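Local coordinates for sensory box/GGDEF domain protein (Colwellia psychrerythraea, PDB 3LYX) that probably senses a signal through its PAS domain, the part crystallised here, and passes it to a GGDEF domain that would make cyclic di-GMP, at the interface of chains A and B. Coordinates in Å, arbitrary orientation; residue numbers count along the deposited sequence, not the author numbering. Chains: chain A/B, Sensory box/GGDEF domain protein.

The interface of chains A and B. Residues chain A 13, 22, 30-32, 44, 101, 112; chain B 5, 8-9.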
loop_
_atom_site.group_PDB
_atom_site.type_symbol
_atom_site.label_atom_id
_atom_site.label_comp_id
_atom_site.label_asym_id
_atom_site.label_seq_id
_atom_site.Cartn_x
_atom_site.Cartn_y
_atom_site.Cartn_z
ATOM N N PHE A 13 2.310 -0.787 -5.803
ATOM C CA PHE A 13 3.413 -0.017 -5.218
ATOM C C PHE A 13 3.263 1.503 -5.375
ATOM O O PHE A 13 3.159 2.230 -4.383
ATOM C CB PHE A 13 4.737 -0.484 -5.850
ATOM C CG PHE A 13 5.974 -0.143 -5.042
ATOM C CD1 PHE A 13 6.182 -0.702 -3.782
ATOM C CD2 PHE A 13 6.949 0.704 -5.567
ATOM C CE1 PHE A 13 7.347 -0.427 -3.058
ATOM C CE2 PHE A 13 8.118 0.989 -4.854
ATOM C CZ PHE A 13 8.318 0.421 -3.599
ATOM N N VAL A 22 12.019 0.682 1.099
ATOM C CA VAL A 22 12.707 -0.594 1.127
ATOM C C VAL A 22 14.198 -0.371 1.382
ATOM O O VAL A 22 14.839 0.432 0.704
ATOM C CB VAL A 22 12.523 -1.357 -0.199
ATOM C CG1 VAL A 22 13.152 -2.722 -0.089
ATOM C CG2 VAL A 22 11.027 -1.485 -0.534
ATOM N N ILE A 30 16.879 1.102 -0.954
ATOM C CA ILE A 30 17.020 0.478 -2.272
ATOM C C ILE A 30 15.764 0.582 -3.136
ATOM O O ILE A 30 15.806 0.312 -4.333
ATOM C CB ILE A 30 17.421 -1.010 -2.157
ATOM C CG1 ILE A 30 16.405 -1.768 -1.302
ATOM C CG2 ILE A 30 18.817 -1.117 -1.564
ATOM C CD1 ILE A 30 16.629 -3.270 -1.271
ATOM N N ASP A 31 14.640 0.937 -2.529
ATOM C CA ASP A 31 13.407 1.121 -3.293
ATOM C C ASP A 31 12.581 2.181 -2.582
ATOM O O ASP A 31 12.653 2.332 -1.358
ATOM C CB ASP A 31 12.612 -0.180 -3.457
ATOM C CG ASP A 31 11.883 -0.243 -4.808
ATOM O OD1 ASP A 31 11.753 0.816 -5.462
ATOM O OD2 ASP A 31 11.437 -1.338 -5.215
ATOM N N TRP A 32 11.784 2.900 -3.360
ATOM C CA TRP A 32 11.012 4.018 -2.848
ATOM C C TRP A 32 9.788 4.173 -3.752
ATOM O O TRP A 32 9.935 4.124 -4.972
ATOM C CB TRP A 32 11.949 5.239 -2.924
ATOM C CG TRP A 32 11.456 6.558 -2.436
ATOM C CD1 TRP A 32 10.869 7.540 -3.183
ATOM C CD2 TRP A 32 11.595 7.091 -1.113
ATOM N NE1 TRP A 32 10.639 8.651 -2.408
ATOM C CE2 TRP A 32 11.078 8.403 -1.134
ATOM C CE3 TRP A 32 12.111 6.586 0.089
ATOM C CZ2 TRP A 32 11.060 9.221 0.004
ATOM C CZ3 TRP A 32 12.093 7.396 1.219
ATOM C CH2 TRP A 32 11.573 8.698 1.168
ATOM N N LYS A 44 12.290 9.438 -6.048
ATOM C CA LYS A 44 12.895 8.113 -6.015
ATOM C C LYS A 44 14.404 8.194 -6.227
ATOM O O LYS A 44 15.186 7.587 -5.488
ATOM C CB LYS A 44 12.272 7.229 -7.097
ATOM C CG LYS A 44 12.885 5.843 -7.214
ATOM C CD LYS A 44 12.164 5.012 -8.268
ATOM C CE LYS A 44 12.828 3.659 -8.452
ATOM N NZ LYS A 44 12.816 2.879 -7.183
ATOM N N ILE A 101 12.862 -8.639 5.452
ATOM C CA ILE A 101 12.744 -9.352 4.192
ATOM C C ILE A 101 13.766 -10.470 4.335
ATOM O O ILE A 101 14.889 -10.226 4.777
ATOM C CB ILE A 101 13.122 -8.455 2.998
ATOM C CG1 ILE A 101 12.168 -7.257 2.938
ATOM C CG2 ILE A 101 13.064 -9.253 1.694
ATOM C CD1 ILE A 101 12.515 -6.243 1.864
ATOM N N LEU A 112 11.486 -3.869 5.053
ATOM C CA LEU A 112 10.423 -3.146 4.382
ATOM C C LEU A 112 9.789 -2.208 5.399
ATOM O O LEU A 112 9.404 -2.634 6.489
ATOM C CB LEU A 112 9.375 -4.140 3.864
ATOM C CG LEU A 112 8.089 -3.590 3.251
ATOM C CD1 LEU A 112 8.417 -2.879 1.963
ATOM C CD2 LEU A 112 7.112 -4.726 3.003
ATOM N N ILE B 5 13.184 -7.151 -7.453
ATOM C CA ILE B 5 12.423 -5.910 -7.337
ATOM C C ILE B 5 10.933 -6.222 -7.173
ATOM O O ILE B 5 10.271 -5.685 -6.284
ATOM C CB ILE B 5 12.595 -5.012 -8.593
ATOM C CG1 ILE B 5 14.035 -4.498 -8.688
ATOM C CG2 ILE B 5 11.610 -3.847 -8.543
ATOM C CD1 ILE B 5 15.035 -5.511 -9.223
ATOM N N GLN B 8 10.052 -7.706 -3.590
ATOM C CA GLN B 8 9.997 -6.726 -2.514
ATOM C C GLN B 8 8.815 -5.785 -2.630
ATOM O O GLN B 8 8.252 -5.364 -1.616
ATOM C CB GLN B 8 11.297 -5.922 -2.444
ATOM C CG GLN B 8 11.659 -5.163 -3.702
ATOM C CD GLN B 8 13.035 -4.523 -3.602
ATOM O OE1 GLN B 8 13.990 -5.152 -3.142
ATOM N NE2 GLN B 8 13.144 -3.274 -4.042
ATOM N N ARG B 9 8.429 -5.457 -3.858
ATOM C CA ARG B 9 7.298 -4.567 -4.057
ATOM C C ARG B 9 5.999 -5.287 -3.724
ATOM O O ARG B 9 5.089 -4.699 -3.151
ATOM C CB ARG B 9 7.280 -4.041 -5.497
ATOM C CG ARG B 9 8.448 -3.114 -5.804
ATOM C CD ARG B 9 8.206 -2.281 -7.046
ATOM N NE ARG B 9 9.164 -1.186 -7.133
ATOM C CZ ARG B 9 9.041 -0.141 -7.946
ATOM N NH1 ARG B 9 7.994 -0.041 -8.760
ATOM N NH2 ARG B 9 9.955 0.818 -7.929
#
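The N-terminal helix of chain B (residues 3-11) lies against the sheet of the PAS domain of chain A, and the polar core of the contact is the carboxylate of A:Asp31, on strand 29-32. The straight side chain of B:Arg9 meets it in a two-bonded salt bridge to the syn lone pairs. Its NE gives a nearly straight bond to OD2 of A:Asp31 (3.0 Å, 174° at H), and its NH2 reaches OD1 of the same carboxylate at 3.1 Å. CG of B:Gln8 stands between its backbone N and carbonyl carbon (chi1 59°), and the chain runs on straight, so that NE2 donates to OD2 of A:Asp31, 2.8 Å away and from above the carboxylate plane. Within chain A, the backbone N of A:Trp32 donates to OD1 of A:Asp31, and NZ of A:Lys44 forms a salt bridge with it at 2.9 Å; this crowd of donors is likely to keep the acid ionised. An alanine at A:Asp31 would remove both acceptor oxygens, including that of B:Gln8 NE2, and would probably leave B:Arg9 and A:Lys44 facing each other with their charges unbalanced.

A:Phe13 covers one face of the guanidinium of B:Arg9, whose edge is turned to the carboxylate; ring and guanidinium planes are 24° apart, with NE 3.7 Å from the ring centroid in a cation-pi contact. CG1 of A:Val22 touches the amide carbon CD of B:Gln8 at 3.9 Å, and the CD1 methyl of A:Ile30 lies beside its amide oxygen. By two-fold symmetry, each N-terminal helix packs on the partner's sheet, joining the PAS domains in the deposited assembly and possibly in the full-length protein.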